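Local coordinates for methionine-binding protein (Coxiella burnetii, PDB 3TQW) that binds methionine and, as a lipoprotein of the NlpA family, probably delivers it to an ABC transporter for uptake, at residues I10-E14 against N174-P178; L48-D54 against V201-E205; T81-P85 against S195-N199. One frame throughout, in Å; residues are numbered along the deposited sequence.

Contact 1 (I10-E14 against N174-P178); sequences IAGPE and NYAIP. With MET (methionine), chain C.
P13 presents its ring to the 174-178 segment, and three groups meet it: the carbonyl O of N174, 3.6 Å from P13 CD, the CG2 branch of I177 and the ring of P178. I177 and P13 run past each other in opposite senses, I177 CG2 lying 3.9 Å from P13 CG, whereas the P178 side chain crosses that of P13 at about a right angle, CG against CD. F233 of helix 223-233 touches both P13 and I177. Next along, the extended chain of E14 carries OE2 over to N174, 3.3 Å from its CB, with carboxylate and amide planes 47° apart. The N174 amide is placed by a chi1 of 71°, which lodges CG between backbone N and carbonyl carbon. N174 ND2 then lies over the centre of the Y175 ring, 3.4 Å above its plane, and 3.9 Å from I10 CG2, while OD1 is hydrogen-bonded to the hydroxyl of Y41. This is the cleft of a two-lobed periplasmic binding protein: G12 N-caps helix 13-29, and short helix 173-176 packs directly against its start, beside the methionine site. E14 OE2 is 2.8 Å from the ligand amino N, where opposite charges would probably reinforce the grip. Water 1 lies between A11 O and both ND2 and O of N174. Water 2 accepts from the N174 backbone N and from the ligand N, each at 2.9 Å.

Contact 2 (L48-D54 against V201-E205); sequences LADGSVD and VAVRE
R204 reaches the 48-54 turn because its chain kinks at chi3 (-67°) after an extended chi2, bringing the edge of the guanidinium to the end of helix 44-49. L48 comes the other way: with CG anti to its backbone N (chi1 179°), it sends CD2 to the strand, 3.5 Å from A202 O and close to V203 CA, while CD1 lies beside R204 N and NH1. The two side chains pass at a slant, and the aliphatic part of R204 rests against L48 O. R204 NH1 spends its hydrogens on two carbonyls, L48 O at 2.9 Å and V53 O at 2.8 Å. Both oxygens lie close to the guanidinium plane, and both carbonyls receive the donor in their own plane. Since L48 O and V53 O flank the turn, one nitrogen clasps its two ends. The turn itself is a Schellman motif in which G51 leaves the helix with positive phi, overlapped by an Asx turn in which D50 OD1 accepts from S52 N; S52 OG also donates to this oxygen. It links helix 44-49 to strand 55-60, beside which strand 198-204 runs antiparallel in the mixed sheet of this lobe. R204 NH2 makes a weak, long salt bridge to D54 OD1, 3.4 Å away, at the guanidinium edge with the carboxylate plane turned 76° to it; D207 is a second acidic partner for NH2. The other carboxylate oxygen, D54 OD2, accepts from the backbone N of R6. Water 3 sits over the guanidinium centre, giving a hydrogen bond to D54 O at 2.7 Å and taking one from R204 N. Nearby, V203 lays CG1 against D54 O at 3.9 Å.

Contact 3 (T81-P85 against S195-N199); sequences TFVYP and SPYAN. With MET (methionine), chain C.
T81 opens the pairing of strand 75-83 with strand 198-204, antiparallel neighbours in the mixed sheet of one lobe of this periplasmic binding protein fold. Its backbone N donates to N199 O at 2.8 Å, approaching from above the carbonyl plane. The T81 side chain, with OG1 held between backbone N and carbonyl carbon (chi1 55°), lies obliquely across N199 and brings OG1 to 3.4 Å from N199 CB. F82 then supplies the return bond: its O accepts from N199 N over 2.7 Å, nearly straight at 170°, though the donor is tilted from the carbonyl plane. The F82 ring itself packs on helix 223-233, against V225, L226 and A229. V83 lies beside A198, its CB 3.8 Å from A198 CA. In the conformer described here, the CG2 branch of V83, anti to the backbone N, reaches past A198 to the loop, where it meets S195 OG and Y197 O. That loop is tightened by an ST turn in which S195 OG accepts from Y197 N, while the Y197 ring goes off to meet H60 edge-to-face. Y84 leaves the strand and turns toward the methionine pocket. Its ring presents an edge to the N199 amide, Y84 CE2 lying 3.8 Å from N199 CG, with ring and amide planes at 76°; E14 and F233 also touch this tyrosine. The same edge carries Y84 CD2 to 3.7 Å from the ligand O. The N199 side chain extends from its strand to the ligand's polar end; R116 hydrogen-bonds the methionine. Water 4 accepts from Y84 N at 2.8 Å and lies 2.7 Å from the ligand O, also within reach of Y197 O.

Overall arrangement
Contacts 1 and 3 meet at the bound methionine, their centres 15 Å apart: E14 OE2 of contact 1 lies 3.8 Å from Y84 CE2 of contact 3. Each brings two residues to the pocket, E14 with N174 and Y84 with N199, beside others such as Y41 and R116. Contact 2 stands farther out, about 21 Å between centres from contact 1 and 20 Å from contact 3, and its A202 side chain remains about 11 Å from the ligand. It shares strand 198-204 with contact 3, whose segments fall within the loop that contact 2 closes, and V201 CG2 packs on T81 CG2 at 3.9 Å. One strand therefore runs from the ligand site out to the R204 clasp.

Contact 1 (I10-E14 against N174-P178)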
loop_
_atom_site.group_PDB
_atom_site.type_symbol
_atom_site.label_atom_id
_atom_site.label_comp_id
_atom_site.label_asym_id
_atom_site.label_seq_id
_atom_site.Cartn_x
_atom_site.Cartn_y
_atom_site.Cartn_z
ATOM N N ILE A 10 -0.037 -7.620 6.639
ATOM C CA ILE A 10 -1.072 -8.158 5.773
ATOM C C ILE A 10 -0.514 -9.406 5.109
ATOM O O ILE A 10 0.597 -9.387 4.565
ATOM C CB ILE A 10 -1.484 -7.144 4.690
ATOM C CG1 ILE A 10 -2.117 -5.910 5.342
ATOM C CG2 ILE A 10 -2.458 -7.790 3.700
ATOM C CD1 ILE A 10 -3.479 -6.180 5.979
ATOM N N ALA A 11 -1.282 -10.492 5.171
ATOM C CA ALA A 11 -0.894 -11.745 4.538
ATOM C C ALA A 11 -0.588 -11.507 3.065
ATOM O O ALA A 11 -1.308 -10.779 2.383
ATOM C CB ALA A 11 -1.993 -12.788 4.692
ATOM N N GLY A 12 0.486 -12.126 2.581
ATOM C CA GLY A 12 0.920 -11.955 1.205
ATOM C C GLY A 12 2.407 -11.638 1.144
ATOM O O GLY A 12 3.156 -12.001 2.055
ATOM N N PRO A 13 2.840 -10.948 0.074
ATOM C CA PRO A 13 4.253 -10.649 -0.205
ATOM C C PRO A 13 4.931 -9.864 0.915
ATOM O O PRO A 13 6.114 -10.093 1.184
ATOM C CB PRO A 13 4.198 -9.771 -1.463
ATOM C CG PRO A 13 2.836 -9.925 -2.014
ATOM C CD PRO A 13 1.930 -10.340 -0.912
ATOM N N GLU A 14 4.213 -8.935 1.542
ATOM C CA GLU A 14 4.815 -8.138 2.614
ATOM C C GLU A 14 5.079 -8.964 3.872
ATOM O O GLU A 14 5.986 -8.664 4.649
ATOM C CB GLU A 14 3.969 -6.905 2.929
ATOM C CG GLU A 14 3.891 -5.936 1.751
ATOM C CD GLU A 14 2.954 -4.776 2.001
ATOM O OE1 GLU A 14 2.498 -4.605 3.152
ATOM O OE2 GLU A 14 2.676 -4.035 1.038
ATOM N N ASN A 174 0.650 -4.891 -3.017
ATOM C CA ASN A 174 0.532 -6.081 -2.171
ATOM C C ASN A 174 -0.609 -6.994 -2.627
ATOM O O ASN A 174 -0.586 -8.194 -2.363
ATOM C CB ASN A 174 0.401 -5.725 -0.680
ATOM C CG ASN A 174 -0.940 -5.110 -0.337
ATOM O OD1 ASN A 174 -1.207 -3.958 -0.674
ATOM N ND2 ASN A 174 -1.789 -5.871 0.342
ATOM N N TYR A 175 -1.595 -6.429 -3.323
ATOM C CA TYR A 175 -2.708 -7.228 -3.837
ATOM C C TYR A 175 -2.500 -7.659 -5.291
ATOM O O TYR A 175 -2.959 -8.723 -5.700
ATOM C CB TYR A 175 -4.044 -6.485 -3.678
ATOM C CG TYR A 175 -4.523 -6.421 -2.240
ATOM C CD1 TYR A 175 -4.632 -7.576 -1.472
ATOM C CD2 TYR A 175 -4.844 -5.208 -1.649
ATOM C CE1 TYR A 175 -5.059 -7.525 -0.154
ATOM C CE2 TYR A 175 -5.276 -5.143 -0.326
ATOM C CZ TYR A 175 -5.378 -6.303 0.412
ATOM O OH TYR A 175 -5.795 -6.239 1.721
ATOM N N ALA A 176 -1.804 -6.832 -6.065
ATOM C CA ALA A 176 -1.515 -7.162 -7.456
ATOM C C ALA A 176 -0.631 -8.404 -7.576
ATOM O O ALA A 176 -0.882 -9.282 -8.402
ATOM C CB ALA A 176 -0.863 -5.982 -8.156
ATOM N N ILE A 177 0.403 -8.478 -6.747
ATOM C CA ILE A 177 1.386 -9.549 -6.876
ATOM C C ILE A 177 0.798 -10.947 -6.694
ATOM O O ILE A 177 1.009 -11.810 -7.539
ATOM C CB ILE A 177 2.613 -9.313 -5.976
ATOM C CG1 ILE A 177 3.486 -8.217 -6.605
ATOM C CG2 ILE A 177 3.410 -10.601 -5.794
ATOM C CD1 ILE A 177 4.616 -7.743 -5.722
ATOM N N PRO A 178 0.035 -11.170 -5.613
ATOM C CA PRO A 178 -0.572 -12.496 -5.442
ATOM C C PRO A 178 -1.535 -12.837 -6.583
ATOM O O PRO A 178 -1.850 -14.012 -6.786
ATOM C CB PRO A 178 -1.355 -12.368 -4.131
ATOM C CG PRO A 178 -0.769 -11.181 -3.434
ATOM C CD PRO A 178 -0.298 -10.255 -4.508
HETATM N N MET C . 1.149 -1.646 0.954
HETATM C CA MET C . 0.074 -0.755 0.500
HETATM C C MET C . 0.629 0.219 -0.535
HETATM O O MET C . 1.761 0.680 -0.397
HETATM C CB MET C . -0.513 0.008 1.695
HETATM C CG MET C . -1.685 0.942 1.378
HETATM S SD MET C . -2.298 1.791 2.858
HETATM C CE MET C . -2.950 0.387 3.761
HETATM O OXT MET C . -0.020 0.565 -1.525
HETATM O O HOH W 1 -1.047 -8.868 0.294
HETATM O O HOH W 2 1.679 -2.431 -1.810
#

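Contact 2 (L48-D54 against V201-E205)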
loop_
_atom_site.group_PDB
_atom_site.type_symbol
_atom_site.label_atom_id
_atom_site.label_comp_id
_atom_site.label_asym_id
_atom_site.label_seq_id
_atom_site.Cartn_x
_atom_site.Cartn_y
_atom_site.Cartn_z
ATOM N N LEU A 48 -3.106 -2.931 16.980
ATOM C CA LEU A 48 -2.049 -2.171 17.640
ATOM C C LEU A 48 -2.628 -1.352 18.796
ATOM O O LEU A 48 -2.074 -1.323 19.897
ATOM C CB LEU A 48 -1.362 -1.243 16.629
ATOM C CG LEU A 48 -0.231 -0.338 17.114
ATOM C CD1 LEU A 48 0.937 -1.143 17.692
ATOM C CD2 LEU A 48 0.238 0.537 15.954
ATOM N N ALA A 49 -3.755 -0.697 18.546
ATOM C CA ALA A 49 -4.401 0.120 19.566
ATOM C C ALA A 49 -4.855 -0.704 20.773
ATOM O O ALA A 49 -4.762 -0.237 21.917
ATOM C CB ALA A 49 -5.576 0.893 18.971
ATOM N N ASP A 50 -5.347 -1.917 20.525
ATOM C CA ASP A 50 -5.875 -2.740 21.615
ATOM C C ASP A 50 -4.834 -3.642 22.289
ATOM O O ASP A 50 -5.152 -4.355 23.244
ATOM C CB ASP A 50 -7.139 -3.524 21.197
ATOM C CG ASP A 50 -6.849 -4.698 20.257
ATOM O OD1 ASP A 50 -5.721 -5.231 20.253
ATOM O OD2 ASP A 50 -7.779 -5.102 19.521
ATOM N N GLY A 51 -3.598 -3.604 21.797
ATOM C CA GLY A 51 -2.500 -4.317 22.435
ATOM C C GLY A 51 -2.242 -5.712 21.894
ATOM O O GLY A 51 -1.339 -6.405 22.370
ATOM N N SER A 52 -3.025 -6.120 20.896
ATOM C CA SER A 52 -2.873 -7.435 20.258
ATOM C C SER A 52 -1.530 -7.604 19.543
ATOM O O SER A 52 -0.985 -8.708 19.476
ATOM C CB SER A 52 -4.010 -7.685 19.262
ATOM O OG SER A 52 -5.191 -8.048 19.941
ATOM N N VAL A 53 -1.020 -6.511 18.983
ATOM C CA VAL A 53 0.332 -6.485 18.433
ATOM C C VAL A 53 1.055 -5.268 19.007
ATOM O O VAL A 53 0.418 -4.372 19.567
ATOM C CB VAL A 53 0.341 -6.407 16.887
ATOM C CG1 VAL A 53 -0.368 -7.619 16.274
ATOM C CG2 VAL A 53 -0.308 -5.108 16.417
ATOM N N ASP A 54 2.378 -5.242 18.874
ATOM C CA ASP A 54 3.193 -4.159 19.426
ATOM C C ASP A 54 3.650 -3.187 18.344
ATOM O O ASP A 54 4.109 -2.082 18.632
ATOM C CB ASP A 54 4.414 -4.743 20.136
ATOM C CG ASP A 54 4.028 -5.712 21.233
ATOM O OD1 ASP A 54 3.190 -5.330 22.077
ATOM O OD2 ASP A 54 4.540 -6.857 21.233
ATOM N N VAL A 201 6.520 1.667 9.733
ATOM C CA VAL A 201 6.286 0.877 10.919
ATOM C C VAL A 201 5.576 1.770 11.920
ATOM O O VAL A 201 6.080 2.831 12.282
ATOM C CB VAL A 201 7.598 0.351 11.517
ATOM C CG1 VAL A 201 7.330 -0.327 12.847
ATOM C CG2 VAL A 201 8.272 -0.626 10.542
ATOM N N ALA A 202 4.391 1.347 12.343
ATOM C CA ALA A 202 3.604 2.121 13.288
ATOM C C ALA A 202 3.585 1.429 14.646
ATOM O O ALA A 202 3.551 0.196 14.729
ATOM C CB ALA A 202 2.178 2.316 12.758
ATOM N N VAL A 203 3.628 2.230 15.705
ATOM C CA VAL A 203 3.569 1.715 17.068
ATOM C C VAL A 203 2.656 2.610 17.901
ATOM O O VAL A 203 2.280 3.702 17.467
ATOM C CB VAL A 203 4.966 1.696 17.728
ATOM C CG1 VAL A 203 5.946 0.874 16.889
ATOM C CG2 VAL A 203 5.482 3.119 17.913
ATOM N N ARG A 204 2.295 2.153 19.095
ATOM C CA ARG A 204 1.527 2.996 20.002
ATOM C C ARG A 204 2.355 4.207 20.419
ATOM O O ARG A 204 3.567 4.112 20.622
ATOM C CB ARG A 204 1.057 2.205 21.227
ATOM C CG ARG A 204 -0.003 1.155 20.916
ATOM C CD ARG A 204 -0.448 0.422 22.180
ATOM N NE ARG A 204 0.620 -0.393 22.750
ATOM C CZ ARG A 204 0.929 -1.620 22.335
ATOM N NH1 ARG A 204 0.249 -2.178 21.346
ATOM N NH2 ARG A 204 1.918 -2.291 22.914
ATOM N N GLU A 205 1.688 5.349 20.532
ATOM C CA GLU A 205 2.330 6.593 20.941
ATOM C C GLU A 205 3.248 6.413 22.151
ATOM O O GLU A 205 4.369 6.915 22.168
ATOM C CB GLU A 205 1.265 7.652 21.239
ATOM C CG GLU A 205 1.741 8.790 22.127
ATOM C CD GLU A 205 2.797 9.648 21.462
ATOM O OE1 GLU A 205 2.920 9.583 20.221
ATOM O OE2 GLU A 205 3.503 10.385 22.184
HETATM O O HOH W 3 3.273 -0.214 20.416
#

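Contact 3 (T81-P85 against S195-N199)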
loop_
_atom_site.group_PDB
_atom_site.type_symbol
_atom_site.label_atom_id
_atom_site.label_comp_id
_atom_site.label_asym_id
_atom_site.label_seq_id
_atom_site.Cartn_x
_atom_site.Cartn_y
_atom_site.Cartn_z
ATOM N N THR A 81 9.700 2.087 5.407
ATOM C CA THR A 81 10.238 0.816 4.941
ATOM C C THR A 81 10.506 0.873 3.444
ATOM O O THR A 81 11.648 1.035 3.010
ATOM C CB THR A 81 9.265 -0.338 5.243
ATOM O OG1 THR A 81 7.977 -0.038 4.678
ATOM C CG2 THR A 81 9.117 -0.511 6.737
ATOM N N PHE A 82 9.446 0.740 2.655
ATOM C CA PHE A 82 9.559 0.847 1.211
ATOM C C PHE A 82 8.365 1.604 0.669
ATOM O O PHE A 82 7.302 1.625 1.288
ATOM C CB PHE A 82 9.587 -0.546 0.560
ATOM C CG PHE A 82 10.735 -1.408 1.004
ATOM C CD1 PHE A 82 11.886 -1.496 0.240
ATOM C CD2 PHE A 82 10.657 -2.141 2.175
ATOM C CE1 PHE A 82 12.942 -2.286 0.645
ATOM C CE2 PHE A 82 11.713 -2.934 2.588
ATOM C CZ PHE A 82 12.855 -3.011 1.822
ATOM N N VAL A 83 8.540 2.242 -0.481
ATOM C CA VAL A 83 7.402 2.737 -1.236
ATOM C C VAL A 83 7.117 1.738 -2.352
ATOM O O VAL A 83 8.041 1.188 -2.954
ATOM C CB VAL A 83 7.649 4.144 -1.816
ATOM C CG1 VAL A 83 8.892 4.154 -2.694
ATOM C CG2 VAL A 83 6.428 4.621 -2.596
ATOM N N TYR A 84 5.837 1.486 -2.603
ATOM C CA TYR A 84 5.422 0.501 -3.595
ATOM C C TYR A 84 4.580 1.196 -4.661
ATOM O O TYR A 84 3.354 1.220 -4.562
ATOM C CB TYR A 84 4.596 -0.615 -2.943
ATOM C CG TYR A 84 5.293 -1.365 -1.826
ATOM C CD1 TYR A 84 6.181 -2.402 -2.105
ATOM C CD2 TYR A 84 5.039 -1.057 -0.491
ATOM C CE1 TYR A 84 6.813 -3.104 -1.084
ATOM C CE2 TYR A 84 5.671 -1.753 0.538
ATOM C CZ TYR A 84 6.556 -2.775 0.233
ATOM O OH TYR A 84 7.184 -3.470 1.246
ATOM N N PRO A 85 5.237 1.775 -5.682
ATOM C CA PRO A 85 4.514 2.570 -6.679
ATOM C C PRO A 85 3.318 1.829 -7.249
ATOM O O PRO A 85 3.463 0.727 -7.782
ATOM C CB PRO A 85 5.571 2.814 -7.759
ATOM C CG PRO A 85 6.846 2.846 -6.997
ATOM C CD PRO A 85 6.690 1.780 -5.929
ATOM N N SER A 195 6.643 9.642 -4.056
ATOM C CA SER A 195 5.280 9.940 -3.649
ATOM C C SER A 195 5.204 10.030 -2.127
ATOM O O SER A 195 6.172 9.726 -1.431
ATOM C CB SER A 195 4.341 8.841 -4.153
ATOM O OG SER A 195 4.560 7.634 -3.436
ATOM N N PRO A 196 4.056 10.465 -1.601
ATOM C CA PRO A 196 3.865 10.448 -0.145
ATOM C C PRO A 196 3.477 9.069 0.404
ATOM O O PRO A 196 3.057 8.988 1.556
ATOM C CB PRO A 196 2.706 11.426 0.059
ATOM C CG PRO A 196 1.963 11.404 -1.225
ATOM C CD PRO A 196 2.975 11.179 -2.302
ATOM N N TYR A 197 3.641 8.008 -0.384
ATOM C CA TYR A 197 3.090 6.700 -0.009
ATOM C C TYR A 197 4.092 5.635 0.436
ATOM O O TYR A 197 3.820 4.441 0.308
ATOM C CB TYR A 197 2.200 6.160 -1.132
ATOM C CG TYR A 197 1.084 7.117 -1.469
ATOM C CD1 TYR A 197 1.058 7.789 -2.686
ATOM C CD2 TYR A 197 0.075 7.381 -0.553
ATOM C CE1 TYR A 197 0.042 8.681 -2.986
ATOM C CE2 TYR A 197 -0.945 8.265 -0.845
ATOM C CZ TYR A 197 -0.956 8.914 -2.059
ATOM O OH TYR A 197 -1.971 9.801 -2.344
ATOM N N ALA A 198 5.232 6.055 0.972
ATOM C CA ALA A 198 6.153 5.107 1.587
ATOM C C ALA A 198 5.434 4.419 2.739
ATOM O O ALA A 198 4.690 5.058 3.483
ATOM C CB ALA A 198 7.404 5.818 2.093
ATOM N N ASN A 199 5.627 3.113 2.880
ATOM C CA ASN A 199 5.031 2.410 4.007
ATOM C C ASN A 199 5.854 2.621 5.269
ATOM O O ASN A 199 7.031 2.998 5.206
ATOM C CB ASN A 199 4.843 0.928 3.695
ATOM C CG ASN A 199 3.700 0.683 2.716
ATOM O OD1 ASN A 199 3.366 1.546 1.899
ATOM N ND2 ASN A 199 3.093 -0.489 2.799
HETATM N N MET C . 1.149 -1.646 0.954
HETATM C CA MET C . 0.074 -0.755 0.500
HETATM C C MET C . 0.629 0.219 -0.535
HETATM O O MET C . 1.761 0.680 -0.397
HETATM C CB MET C . -0.513 0.008 1.695
HETATM C CG MET C . -1.685 0.942 1.378
HETATM S SD MET C . -2.298 1.791 2.858
HETATM C CE MET C . -2.950 0.387 3.761
HETATM O OXT MET C . -0.020 0.565 -1.525
HETATM O O HOH W 4 3.430 2.492 -1.583
#